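Local structure of Trypsin/chymotrypsin inhibitor (Alocasia macrorrhizos, 5YCZ) at residues L12-V23 and P173-V181; D130-C138 and M149-L157. The protein inhibits trypsin and alpha-chymotrypsin as a homodimeric plant inhibitor of the leguminous Kunitz type. All coordinates share one frame; numbering follows the deposited sequence.

In the fold
From the N terminus the chain soon enters interaction 1. There strand 18-22 pairs with strand 176-180, the last strand of the fold, and this closes a loop of about 150 residues. Interaction 2 lies wholly within that loop. It joins segments 130-138 and 149-157, with ten residues between them, and so pairs strand 131-135 with the start of strand 153-159. The centres of the two contacts are about 16 Å apart, yet they touch. Arg-177 makes a salt bridge with Asp-130, and Pro-173 packs on Gln-132 and Thr-154. The C-terminal segment 173-181 thus ties the N-terminal strand to the sheet of interaction 2.

Interaction 1: L12-V23 and P173-V181; sequences LQRGQLYYATSV and PHTIRFVKV
Leu-12 sets CD2 over the centre of the Phe-178 ring, a CH-pi contact 4.0 Å from the centroid. Phe-58 meets the same ring nearly at a right angle. On the face of Ala-20 and Phe-178, Ala-20 rests against Ile-176. These side chains are buried. Between the faces run the backbone bonds. Tyr-19 and Val-179 bond both ways, and Val-23 N reaches Thr-175 O. Strands 18-22 and 176-180 are antiparallel and join the two chain ends of the beta-trefoil. Ala-20 also packs on Leu-56 of the predicted reactive bond. On the face of Tyr-19 and Thr-21, Val-181 lays CG2 over the centre of the Tyr-19 ring, 3.5 Å from its centroid. The methyl CG2 of Thr-21 meets Val-179 CG2 at 3.5 Å. Its OG1 sits between the backbone N and the carbonyl carbon (chi1 76°) and donates to Arg-177 O from above the carbonyl plane. The buried Tyr-18 ring is fixed by its hydroxyl, which accepts from Gln-13 N at 2.7 Å. The exposed end is looser. Lys-180 runs extended past Tyr-18, then bends at chi4 (61°), and NZ bonds a water that also takes the Leu-17 N-H.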
ATOM      1  N   LEU A  12       0.754  -9.262  16.038  1.00 48.14           N
ATOM      2  CA  LEU A  12       0.961  -8.512  14.799  1.00 42.90           C
ATOM      3  C   LEU A  12      -0.333  -8.555  14.008  1.00 41.69           C
ATOM      4  O   LEU A  12      -0.624  -9.539  13.327  1.00 50.76           O
ATOM      5  CB  LEU A  12       2.112  -9.089  13.980  1.00 44.34           C
ATOM      6  CG  LEU A  12       3.368  -8.224  13.884  1.00 37.64           C
ATOM      7  CD1 LEU A  12       3.864  -7.882  15.282  1.00 47.11           C
ATOM      8  CD2 LEU A  12       4.468  -8.887  13.070  1.00 40.23           C
ATOM      9  N   GLN A  13      -1.113  -7.492  14.095  1.00 42.10           N
ATOM     10  CA  GLN A  13      -2.398  -7.506  13.420  1.00 46.00           C
ATOM     11  C   GLN A  13      -2.189  -7.440  11.914  1.00 40.40           C
ATOM     12  O   GLN A  13      -1.235  -6.837  11.426  1.00 41.39           O
ATOM     13  CB  GLN A  13      -3.263  -6.346  13.904  1.00 46.94           C
ATOM     14  CG  GLN A  13      -4.748  -6.545  13.682  1.00 51.76           C
ATOM     15  CD  GLN A  13      -5.503  -6.785  14.982  1.00 59.69           C
ATOM     16  OE1 GLN A  13      -5.093  -6.308  16.046  1.00 52.99           O
ATOM     17  NE2 GLN A  13      -6.617  -7.519  14.899  1.00 51.80           N
ATOM     18  N   ARG A  14      -3.069  -8.102  11.178  1.00 39.98           N
ATOM     19  CA  ARG A  14      -3.003  -8.040   9.730  1.00 36.96           C
ATOM     20  C   ARG A  14      -3.402  -6.647   9.263  1.00 43.64           C
ATOM     21  O   ARG A  14      -4.434  -6.110   9.683  1.00 43.13           O
ATOM     22  CB  ARG A  14      -3.916  -9.090   9.107  1.00 36.64           C
ATOM     23  CG  ARG A  14      -4.290  -8.778   7.677  1.00 36.59           C
ATOM     24  CD  ARG A  14      -5.448  -9.634   7.211  1.00 35.22           C
ATOM     25  NE  ARG A  14      -5.076 -11.040   7.167  1.00 39.05           N
ATOM     26  CZ  ARG A  14      -4.817 -11.711   6.046  1.00 44.52           C
ATOM     27  NH1 ARG A  14      -4.882 -11.100   4.860  1.00 37.05           N
ATOM     28  NH2 ARG A  14      -4.486 -12.996   6.114  1.00 39.75           N
ATOM     29  N   GLY A  15      -2.567  -6.049   8.408  1.00 39.55           N
ATOM     30  CA  GLY A  15      -2.868  -4.785   7.788  1.00 30.10           C
ATOM     31  C   GLY A  15      -2.492  -3.561   8.591  1.00 34.94           C
ATOM     32  O   GLY A  15      -2.357  -2.484   8.003  1.00 37.47           O
ATOM     33  N   GLN A  16      -2.338  -3.673   9.910  1.00 33.90           N
ATOM     34  CA  GLN A  16      -1.939  -2.504  10.680  1.00 35.38           C
ATOM     35  C   GLN A  16      -0.481  -2.141  10.387  1.00 36.06           C
ATOM     36  O   GLN A  16       0.293  -2.942   9.852  1.00 33.91           O
ATOM     37  CB  GLN A  16      -2.135  -2.744  12.176  1.00 43.89           C
ATOM     38  CG  GLN A  16      -3.505  -3.282  12.559  1.00 48.69           C
ATOM     39  CD  GLN A  16      -4.642  -2.375  12.159  1.00 52.03           C
ATOM     40  OE1 GLN A  16      -4.744  -1.245  12.637  1.00 63.20           O
ATOM     41  NE2 GLN A  16      -5.516  -2.869  11.285  1.00 52.83           N
ATOM     42  N   LEU A  17      -0.104  -0.912  10.758  1.00 35.35           N
ATOM     43  CA  LEU A  17       1.190  -0.357  10.384  1.00 33.65           C
ATOM     44  C   LEU A  17       2.207  -0.599  11.483  1.00 32.15           C
ATOM     45  O   LEU A  17       1.953  -0.261  12.637  1.00 35.65           O
ATOM     46  CB  LEU A  17       1.093   1.145  10.131  1.00 33.31           C
ATOM     47  CG  LEU A  17       0.057   1.702   9.171  1.00 30.34           C
ATOM     48  CD1 LEU A  17       0.464   3.116   8.789  1.00 24.50           C
ATOM     49  CD2 LEU A  17      -0.064   0.818   7.960  1.00 27.20           C
ATOM     50  N   TYR A  18       3.376  -1.126  11.110  1.00 30.32           N
ATOM     51  CA  TYR A  18       4.470  -1.365  12.043  1.00 32.86           C
ATOM     52  C   TYR A  18       5.793  -0.937  11.419  1.00 30.46           C
ATOM     53  O   TYR A  18       6.048  -1.199  10.244  1.00 33.08           O
ATOM     54  CB  TYR A  18       4.567  -2.848  12.438  1.00 34.49           C
ATOM     55  CG  TYR A  18       3.318  -3.453  13.053  1.00 34.80           C
ATOM     56  CD1 TYR A  18       2.219  -3.792  12.265  1.00 40.37           C
ATOM     57  CD2 TYR A  18       3.245  -3.707  14.420  1.00 33.88           C
ATOM     58  CE1 TYR A  18       1.069  -4.340  12.830  1.00 39.91           C
ATOM     59  CE2 TYR A  18       2.116  -4.260  14.980  1.00 35.75           C
ATOM     60  CZ  TYR A  18       1.034  -4.567  14.185  1.00 37.60           C
ATOM     61  OH  TYR A  18      -0.087  -5.108  14.745  1.00 41.48           O
ATOM     62  N   TYR A  19       6.636  -0.294  12.206  1.00 29.42           N
ATOM     63  CA  TYR A  19       7.984   0.037  11.788  1.00 30.62           C
ATOM     64  C   TYR A  19       8.917  -1.137  12.075  1.00 34.80           C
ATOM     65  O   TYR A  19       8.835  -1.756  13.141  1.00 31.79           O
ATOM     66  CB  TYR A  19       8.505   1.262  12.538  1.00 34.16           C
ATOM     67  CG  TYR A  19       7.776   2.571  12.312  1.00 40.80           C
ATOM     68  CD1 TYR A  19       7.558   3.072  11.035  1.00 37.66           C
ATOM     69  CD2 TYR A  19       7.353   3.338  13.397  1.00 46.59           C
ATOM     70  CE1 TYR A  19       6.906   4.286  10.851  1.00 39.96           C
ATOM     71  CE2 TYR A  19       6.713   4.552  13.223  1.00 48.82           C
ATOM     72  CZ  TYR A  19       6.488   5.020  11.952  1.00 46.77           C
ATOM     73  OH  TYR A  19       5.841   6.225  11.796  1.00 55.88           O
ATOM     74  N   ALA A  20       9.839  -1.410  11.140  1.00 30.10           N
ATOM     75  CA  ALA A  20      10.828  -2.477  11.313  1.00 29.61           C
ATOM     76  C   ALA A  20      12.125  -1.878  11.841  1.00 26.68           C
ATOM     77  O   ALA A  20      13.074  -1.634  11.102  1.00 23.64           O
ATOM     78  CB  ALA A  20      11.057  -3.232  10.009  1.00 22.81           C
ATOM     79  N   THR A  21      12.166  -1.674  13.159  1.00 29.54           N
ATOM     80  CA  THR A  21      13.342  -1.097  13.804  1.00 29.51           C
ATOM     81  C   THR A  21      14.485  -2.096  13.841  1.00 29.56           C
ATOM     82  O   THR A  21      14.295  -3.291  14.087  1.00 30.01           O
ATOM     83  CB  THR A  21      13.017  -0.664  15.230  1.00 36.18           C
ATOM     84  OG1 THR A  21      12.938  -1.816  16.097  1.00 34.06           O
ATOM     85  CG2 THR A  21      11.704   0.074  15.245  1.00 37.35           C
ATOM     86  N   SER A  22      15.683  -1.598  13.639  1.00 29.61           N
ATOM     87  CA  SER A  22      16.842  -2.470  13.614  1.00 29.16           C
ATOM     88  C   SER A  22      17.237  -2.852  15.044  1.00 29.26           C
ATOM     89  O   SER A  22      17.438  -1.983  15.896  1.00 30.51           O
ATOM     90  CB  SER A  22      17.973  -1.774  12.867  1.00 22.31           C
ATOM     91  OG  SER A  22      19.218  -2.153  13.405  1.00 36.25           O
ATOM     92  N   VAL A  23      17.319  -4.155  15.312  1.00 30.32           N
ATOM     93  CA  VAL A  23      17.848  -4.625  16.593  1.00 31.55           C
ATOM     94  C   VAL A  23      19.260  -4.088  16.821  1.00 32.70           C
ATOM     95  O   VAL A  23      19.511  -3.353  17.780  1.00 36.72           O
ATOM     96  CB  VAL A  23      17.817  -6.159  16.658  1.00 27.50           C
ATOM     97  CG1 VAL A  23      18.607  -6.633  17.842  1.00 30.06           C
ATOM     98  CG2 VAL A  23      16.388  -6.634  16.749  1.00 33.60           C
ATOM     99  N   PRO A 173      21.953 -12.468   9.581  1.00 30.21           N
ATOM    100  CA  PRO A 173      20.635 -11.917   9.281  1.00 26.64           C
ATOM    101  C   PRO A 173      20.423 -10.546   9.913  1.00 28.84           C
ATOM    102  O   PRO A 173      20.930 -10.235  10.993  1.00 30.59           O
ATOM    103  CB  PRO A 173      19.686 -12.956   9.885  1.00 26.87           C
ATOM    104  CG  PRO A 173      20.459 -13.556  10.975  1.00 26.54           C
ATOM    105  CD  PRO A 173      21.851 -13.646  10.462  1.00 29.38           C
ATOM    106  N   HIS A 174      19.647  -9.715   9.228  1.00 27.87           N
ATOM    107  CA  HIS A 174      19.203  -8.463   9.824  1.00 28.25           C
ATOM    108  C   HIS A 174      18.097  -8.783  10.818  1.00 30.23           C
ATOM    109  O   HIS A 174      16.978  -9.126  10.423  1.00 29.49           O
ATOM    110  CB  HIS A 174      18.723  -7.488   8.754  1.00 23.59           C
ATOM    111  CG  HIS A 174      18.290  -6.163   9.299  1.00 30.64           C
ATOM    112  ND1 HIS A 174      19.037  -5.458  10.222  1.00 33.36           N
ATOM    113  CD2 HIS A 174      17.196  -5.404   9.040  1.00 26.44           C
ATOM    114  CE1 HIS A 174      18.414  -4.329  10.516  1.00 30.24           C
ATOM    115  NE2 HIS A 174      17.299  -4.271   9.810  1.00 28.98           N
ATOM    116  N   THR A 175      18.397  -8.694  12.104  1.00 28.15           N
ATOM    117  CA  THR A 175      17.362  -8.927  13.097  1.00 27.15           C
ATOM    118  C   THR A 175      16.645  -7.625  13.406  1.00 27.14           C
ATOM    119  O   THR A 175      17.250  -6.547  13.397  1.00 24.81           O
ATOM    120  CB  THR A 175      17.963  -9.519  14.364  1.00 32.60           C
ATOM    121  OG1 THR A 175      19.170  -8.810  14.685  1.00 44.68           O
ATOM    122  CG2 THR A 175      18.306 -10.971  14.124  1.00 35.97           C
ATOM    123  N   ILE A 176      15.343  -7.729  13.677  1.00 23.90           N
ATOM    124  CA  ILE A 176      14.489  -6.554  13.790  1.00 25.58           C
ATOM    125  C   ILE A 176      13.422  -6.766  14.855  1.00 30.72           C
ATOM    126  O   ILE A 176      13.076  -7.894  15.208  1.00 30.37           O
ATOM    127  CB  ILE A 176      13.815  -6.211  12.443  1.00 25.60           C
ATOM    128  CG1 ILE A 176      13.136  -7.441  11.870  1.00 28.26           C
ATOM    129  CG2 ILE A 176      14.827  -5.682  11.448  1.00 25.41           C
ATOM    130  CD1 ILE A 176      11.773  -7.166  11.368  1.00 33.08           C
ATOM    131  N   ARG A 177      12.902  -5.652  15.371  1.00 31.70           N
ATOM    132  CA  ARG A 177      11.696  -5.615  16.180  1.00 30.11           C
ATOM    133  C   ARG A 177      10.639  -4.803  15.446  1.00 35.08           C
ATOM    134  O   ARG A 177      10.958  -3.967  14.600  1.00 40.85           O
ATOM    135  CB  ARG A 177      11.943  -4.976  17.547  1.00 31.37           C
ATOM    136  CG  ARG A 177      13.222  -5.398  18.231  1.00 37.92           C
ATOM    137  CD  ARG A 177      13.318  -4.728  19.606  1.00 44.32           C
ATOM    138  NE  ARG A 177      14.687  -4.652  20.104  1.00 41.45           N
ATOM    139  CZ  ARG A 177      15.233  -5.540  20.934  1.00 49.81           C
ATOM    140  NH1 ARG A 177      14.524  -6.583  21.358  1.00 50.57           N
ATOM    141  NH2 ARG A 177      16.491  -5.391  21.336  1.00 47.08           N
ATOM    142  N   PHE A 178       9.377  -5.024  15.798  1.00 33.74           N
ATOM    143  CA  PHE A 178       8.251  -4.290  15.233  1.00 35.64           C
ATOM    144  C   PHE A 178       7.689  -3.295  16.241  1.00 36.22           C
ATOM    145  O   PHE A 178       7.334  -3.673  17.360  1.00 43.39           O
ATOM    146  CB  PHE A 178       7.161  -5.263  14.799  1.00 35.72           C
ATOM    147  CG  PHE A 178       7.661  -6.320  13.898  1.00 35.09           C
ATOM    148  CD1 PHE A 178       7.845  -6.064  12.553  1.00 33.52           C
ATOM    149  CD2 PHE A 178       7.999  -7.562  14.400  1.00 38.76           C
ATOM    150  CE1 PHE A 178       8.328  -7.047  11.711  1.00 36.46           C
ATOM    151  CE2 PHE A 178       8.492  -8.549  13.577  1.00 39.34           C
ATOM    152  CZ  PHE A 178       8.656  -8.296  12.229  1.00 43.21           C
ATOM    153  N   VAL A 179       7.586  -2.035  15.838  1.00 36.88           N
ATOM    154  CA  VAL A 179       7.035  -0.973  16.667  1.00 34.26           C
ATOM    155  C   VAL A 179       5.751  -0.509  16.013  1.00 35.03           C
ATOM    156  O   VAL A 179       5.766  -0.025  14.874  1.00 34.18           O
ATOM    157  CB  VAL A 179       8.023   0.189  16.826  1.00 38.04           C
ATOM    158  CG1 VAL A 179       7.341   1.366  17.474  1.00 40.13           C
ATOM    159  CG2 VAL A 179       9.197  -0.251  17.659  1.00 36.68           C
ATOM    160  N   LYS A 180       4.641  -0.661  16.719  1.00 35.66           N
ATOM    161  CA  LYS A 180       3.362  -0.322  16.113  1.00 38.42           C
ATOM    162  C   LYS A 180       3.265   1.183  15.885  1.00 40.03           C
ATOM    163  O   LYS A 180       3.944   1.990  16.534  1.00 41.76           O
ATOM    164  CB  LYS A 180       2.198  -0.810  16.980  1.00 35.63           C
ATOM    165  CG  LYS A 180       0.852  -0.880  16.255  1.00 37.92           C
ATOM    166  CD  LYS A 180      -0.127  -1.743  17.030  1.00 38.21           C
ATOM    167  CE  LYS A 180      -1.579  -1.387  16.735  1.00 43.91           C
ATOM    168  NZ  LYS A 180      -2.001  -1.554  15.303  1.00 47.55           N
ATOM    169  N   VAL A 181       2.428   1.548  14.925  1.00 35.76           N
ATOM    170  CA  VAL A 181       2.231   2.934  14.557  1.00 40.16           C
ATOM    171  C   VAL A 181       0.770   3.313  14.788  1.00 43.65           C
ATOM    172  O   VAL A 181       0.439   3.988  15.765  1.00 47.55           O
ATOM    173  CB  VAL A 181       2.639   3.176  13.099  1.00 43.20           C
ATOM    174  CG1 VAL A 181       2.796   4.659  12.838  1.00 42.63           C
ATOM    175  CG2 VAL A 181       3.934   2.427  12.771  1.00 41.25           C
TER
HETATM  176  O   HOH W   1      -0.912   0.307  12.952  1.00 36.53           O
HETATM  177  O   HOH W   2      15.850  -2.042   9.931  1.00 24.05           O

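Interaction 2: D130-C138 and M149-L157; sequences DYQIEVCPC and MGCLGTLGL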
ATOM      1  N   ASP A 130      13.099 -10.636  19.188  1.00 50.59           N
ATOM      2  CA  ASP A 130      13.811 -10.384  17.946  1.00 47.79           C
ATOM      3  C   ASP A 130      13.320 -11.325  16.866  1.00 46.61           C
ATOM      4  O   ASP A 130      12.927 -12.464  17.137  1.00 47.26           O
ATOM      5  CB  ASP A 130      15.315 -10.564  18.117  1.00 49.66           C
ATOM      6  CG  ASP A 130      15.878  -9.669  19.180  1.00 49.01           C
ATOM      7  OD1 ASP A 130      15.066  -9.061  19.912  1.00 51.31           O
ATOM      8  OD2 ASP A 130      17.124  -9.563  19.267  1.00 49.28           O
ATOM      9  N   TYR A 131      13.337 -10.841  15.630  1.00 42.18           N
ATOM     10  CA  TYR A 131      12.892 -11.663  14.525  1.00 35.79           C
ATOM     11  C   TYR A 131      13.816 -11.458  13.342  1.00 35.75           C
ATOM     12  O   TYR A 131      14.669 -10.564  13.320  1.00 32.45           O
ATOM     13  CB  TYR A 131      11.439 -11.359  14.160  1.00 40.64           C
ATOM     14  CG  TYR A 131      10.467 -11.599  15.300  1.00 43.37           C
ATOM     15  CD1 TYR A 131       9.788 -12.809  15.416  1.00 41.55           C
ATOM     16  CD2 TYR A 131      10.229 -10.616  16.264  1.00 44.55           C
ATOM     17  CE1 TYR A 131       8.903 -13.035  16.462  1.00 46.52           C
ATOM     18  CE2 TYR A 131       9.346 -10.837  17.318  1.00 48.63           C
ATOM     19  CZ  TYR A 131       8.692 -12.048  17.411  1.00 45.84           C
ATOM     20  OH  TYR A 131       7.823 -12.267  18.446  1.00 50.53           O
ATOM     21  N   GLN A 132      13.662 -12.336  12.368  1.00 37.51           N
ATOM     22  CA  GLN A 132      14.257 -12.162  11.057  1.00 31.37           C
ATOM     23  C   GLN A 132      13.184 -12.429  10.006  1.00 33.76           C
ATOM     24  O   GLN A 132      12.102 -12.948  10.308  1.00 27.28           O
ATOM     25  CB  GLN A 132      15.441 -13.098  10.855  1.00 28.03           C
ATOM     26  CG  GLN A 132      16.334 -13.257  12.045  1.00 34.93           C
ATOM     27  CD  GLN A 132      16.974 -14.622  12.048  1.00 39.79           C
ATOM     28  OE1 GLN A 132      16.415 -15.576  11.495  1.00 32.16           O
ATOM     29  NE2 GLN A 132      18.153 -14.728  12.658  1.00 39.34           N
ATOM     30  N   ILE A 133      13.491 -12.071   8.758  1.00 29.03           N
ATOM     31  CA  ILE A 133      12.628 -12.349   7.619  1.00 21.78           C
ATOM     32  C   ILE A 133      13.306 -13.378   6.737  1.00 23.76           C
ATOM     33  O   ILE A 133      14.506 -13.280   6.449  1.00 22.12           O
ATOM     34  CB  ILE A 133      12.325 -11.081   6.824  1.00 24.32           C
ATOM     35  CG1 ILE A 133      11.724 -10.050   7.778  1.00 28.05           C
ATOM     36  CG2 ILE A 133      11.424 -11.414   5.637  1.00 20.41           C
ATOM     37  CD1 ILE A 133      10.914  -8.994   7.082  1.00 26.65           C
ATOM     38  N   GLU A 134      12.544 -14.369   6.317  1.00 25.90           N
ATOM     39  CA  GLU A 134      13.047 -15.381   5.418  1.00 25.25           C
ATOM     40  C   GLU A 134      12.328 -15.238   4.097  1.00 24.80           C
ATOM     41  O   GLU A 134      11.162 -14.846   4.063  1.00 29.54           O
ATOM     42  CB  GLU A 134      12.829 -16.769   5.990  1.00 28.70           C
ATOM     43  CG  GLU A 134      13.773 -17.066   7.139  1.00 40.43           C
ATOM     44  CD  GLU A 134      14.127 -18.528   7.207  1.00 48.23           C
ATOM     45  OE1 GLU A 134      15.022 -18.963   6.432  1.00 47.50           O
ATOM     46  OE2 GLU A 134      13.488 -19.236   8.020  1.00 49.94           O
ATOM     47  N   VAL A 135      13.048 -15.530   3.017  1.00 21.20           N
ATOM     48  CA  VAL A 135      12.483 -15.627   1.676  1.00 23.59           C
ATOM     49  C   VAL A 135      12.004 -17.064   1.469  1.00 25.12           C
ATOM     50  O   VAL A 135      12.819 -17.984   1.398  1.00 29.42           O
ATOM     51  CB  VAL A 135      13.527 -15.240   0.627  1.00 23.82           C
ATOM     52  CG1 VAL A 135      12.884 -15.078  -0.732  1.00 22.67           C
ATOM     53  CG2 VAL A 135      14.256 -13.986   1.072  1.00 21.73           C
ATOM     54  N   CYS A 136      10.692 -17.281   1.370  1.00 25.74           N
ATOM     55  CA  CYS A 136      10.155 -18.647   1.311  1.00 33.47           C
ATOM     56  C   CYS A 136       9.206 -18.816   0.133  1.00 25.55           C
ATOM     57  O   CYS A 136       7.986 -18.714   0.282  1.00 24.58           O
ATOM     58  CB  CYS A 136       9.447 -19.029   2.614  1.00 34.74           C
ATOM     59  SG  CYS A 136      10.525 -19.125   4.065  1.00 57.80           S
ATOM     60  N   PRO A 137       9.735 -19.104  -1.048  1.00 24.31           N
ATOM     61  CA  PRO A 137       8.879 -19.178  -2.238  1.00 26.32           C
ATOM     62  C   PRO A 137       7.714 -20.137  -2.114  1.00 30.16           C
ATOM     63  O   PRO A 137       6.723 -19.969  -2.832  1.00 32.80           O
ATOM     64  CB  PRO A 137       9.856 -19.626  -3.328  1.00 23.58           C
ATOM     65  CG  PRO A 137      11.142 -19.063  -2.896  1.00 25.44           C
ATOM     66  CD  PRO A 137      11.160 -19.141  -1.392  1.00 26.87           C
ATOM     67  N   CYS A 138       7.768 -21.116  -1.225  1.00 27.40           N
ATOM     68  CA  CYS A 138       6.688 -22.086  -1.103  1.00 31.04           C
ATOM     69  C   CYS A 138       5.788 -21.724   0.065  1.00 31.53           C
ATOM     70  O   CYS A 138       6.269 -21.540   1.188  1.00 29.93           O
ATOM     71  CB  CYS A 138       7.241 -23.497  -0.919  1.00 37.63           C
ATOM     72  SG  CYS A 138       8.031 -24.117  -2.396  1.00 46.85           S
ATOM     73  N   MET A 149       9.903 -27.564  -1.557  1.00 45.49           N
ATOM     74  CA  MET A 149      11.258 -27.092  -1.312  1.00 46.84           C
ATOM     75  C   MET A 149      11.276 -26.011  -0.229  1.00 47.39           C
ATOM     76  O   MET A 149      10.258 -25.379   0.086  1.00 48.81           O
ATOM     77  CB  MET A 149      11.867 -26.561  -2.594  1.00 39.35           C
ATOM     78  CG  MET A 149      11.176 -25.344  -3.098  1.00 43.94           C
ATOM     79  SD  MET A 149      11.141 -25.356  -4.898  1.00 78.88           S
ATOM     80  CE  MET A 149       9.587 -26.200  -5.208  1.00 51.77           C
ATOM     81  N   GLY A 150      12.453 -25.808   0.354  1.00 45.94           N
ATOM     82  CA  GLY A 150      12.595 -24.929   1.494  1.00 42.75           C
ATOM     83  C   GLY A 150      12.705 -23.473   1.087  1.00 36.74           C
ATOM     84  O   GLY A 150      12.409 -23.076  -0.041  1.00 36.54           O
ATOM     85  N   CYS A 151      13.151 -22.665   2.037  1.00 35.96           N
ATOM     86  CA  CYS A 151      13.275 -21.242   1.780  1.00 32.40           C
ATOM     87  C   CYS A 151      14.605 -20.923   1.100  1.00 33.11           C
ATOM     88  O   CYS A 151      15.559 -21.707   1.127  1.00 36.86           O
ATOM     89  CB  CYS A 151      13.134 -20.481   3.082  1.00 33.47           C
ATOM     90  SG  CYS A 151      11.604 -20.888   3.895  1.00 39.48           S
ATOM     91  N   LEU A 152      14.661 -19.760   0.459  1.00 26.44           N
ATOM     92  CA  LEU A 152      15.945 -19.339  -0.076  1.00 24.08           C
ATOM     93  C   LEU A 152      16.899 -18.968   1.037  1.00 30.29           C
ATOM     94  O   LEU A 152      18.114 -19.141   0.882  1.00 33.92           O
ATOM     95  CB  LEU A 152      15.780 -18.162  -1.029  1.00 29.36           C
ATOM     96  CG  LEU A 152      14.832 -18.352  -2.212  1.00 30.86           C
ATOM     97  CD1 LEU A 152      14.923 -17.164  -3.163  1.00 27.11           C
ATOM     98  CD2 LEU A 152      15.119 -19.679  -2.943  1.00 26.13           C
ATOM     99  N   GLY A 153      16.381 -18.452   2.160  1.00 27.44           N
ATOM    100  CA  GLY A 153      17.210 -18.094   3.288  1.00 27.15           C
ATOM    101  C   GLY A 153      16.804 -16.760   3.885  1.00 25.66           C
ATOM    102  O   GLY A 153      15.742 -16.213   3.600  1.00 23.99           O
ATOM    103  N   THR A 154      17.683 -16.224   4.722  1.00 27.12           N
ATOM    104  CA  THR A 154      17.365 -15.112   5.604  1.00 27.12           C
ATOM    105  C   THR A 154      17.910 -13.804   5.039  1.00 23.46           C
ATOM    106  O   THR A 154      18.987 -13.776   4.430  1.00 22.72           O
ATOM    107  CB  THR A 154      17.936 -15.387   7.005  1.00 32.08           C
ATOM    108  OG1 THR A 154      17.674 -16.757   7.363  1.00 39.14           O
ATOM    109  CG2 THR A 154      17.268 -14.508   8.040  1.00 27.65           C
ATOM    110  N   LEU A 155      17.148 -12.725   5.236  1.00 23.55           N
ATOM    111  CA  LEU A 155      17.551 -11.404   4.766  1.00 20.11           C
ATOM    112  C   LEU A 155      18.601 -10.810   5.686  1.00 22.37           C
ATOM    113  O   LEU A 155      18.436 -10.803   6.913  1.00 23.19           O
ATOM    114  CB  LEU A 155      16.353 -10.468   4.686  1.00 17.05           C
ATOM    115  CG  LEU A 155      15.302 -10.832   3.643  1.00 21.17           C
ATOM    116  CD1 LEU A 155      14.215  -9.779   3.558  1.00 18.14           C
ATOM    117  CD2 LEU A 155      15.934 -11.056   2.274  1.00 18.56           C
ATOM    118  N   GLY A 156      19.687 -10.318   5.096  1.00 21.75           N
ATOM    119  CA  GLY A 156      20.681  -9.587   5.844  1.00 21.96           C
ATOM    120  C   GLY A 156      20.924  -8.260   5.168  1.00 21.76           C
ATOM    121  O   GLY A 156      20.507  -8.037   4.033  1.00 27.02           O
ATOM    122  N   LEU A 157      21.588  -7.357   5.884  1.00 20.52           N
ATOM    123  CA  LEU A 157      21.943  -6.080   5.281  1.00 18.88           C
ATOM    124  C   LEU A 157      23.062  -6.270   4.264  1.00 24.09           C
ATOM    125  O   LEU A 157      24.025  -7.004   4.510  1.00 26.62           O
ATOM    126  CB  LEU A 157      22.372  -5.085   6.356  1.00 22.99           C
ATOM    127  CG  LEU A 157      21.342  -4.787   7.446  1.00 26.73           C
ATOM    128  CD1 LEU A 157      21.910  -3.813   8.453  1.00 20.96           C
ATOM    129  CD2 LEU A 157      20.049  -4.283   6.826  1.00 18.23           C
TER
HETATM  130  O   HOH W   3      16.241 -10.735   8.561  1.00 24.27           O
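Val-135 lies between two leucines of the facing segment and offers each a different methyl. CG1, anti to the backbone N (chi1 -169°), meets Leu-152 CD1 at 3.8 Å. CG2 touches Leu-155 CD2 at 3.6 Å, and there the two side chains cross at about a right angle. The other methyl of Leu-155, CD1, rests on Ile-133 CG2. Leu-152 also lies against the ring of Pro-137, with its CG 3.8 Å from Pro-137 CG. Phe-92 adds to this apolar patch, touching both Val-135 and Leu-152.

Glu-134 and Thr-154 point to the other face. Thr-154 turns its methyl back over the strand, so that CG2 lies 3.6 Å from Gln-132 CB. Beneath the side chains, strands 131-135 and 153-159 of the beta-trefoil run antiparallel. Leu-155 N bonds Ile-133 O, and Val-135 N bonds Gly-153 O at 2.8 Å. Both bonds are nearly straight. Leu-152 N reaches Val-135 O with a more bent N-H (138°). A water links Ile-133 N to Leu-155 O where the strands spread apart.

Just beyond the paired residues, Cys-136 and Cys-151 form a disulfide with SG atoms 2.1 Å apart and a chi3 of 93°. Cys-138 is joined to Cys-147, and its SG lies 3.4 Å from Met-149 CG. The chi3 torsion of the Cys-136 to Cys-151 bridge is close to the relaxed value for a disulfide, so the link between these two loop residues shows no evident strain about the S-S bond. The two disulfides tie the connection between the strands at its base, where the hydrogen-bonded pairing has ended.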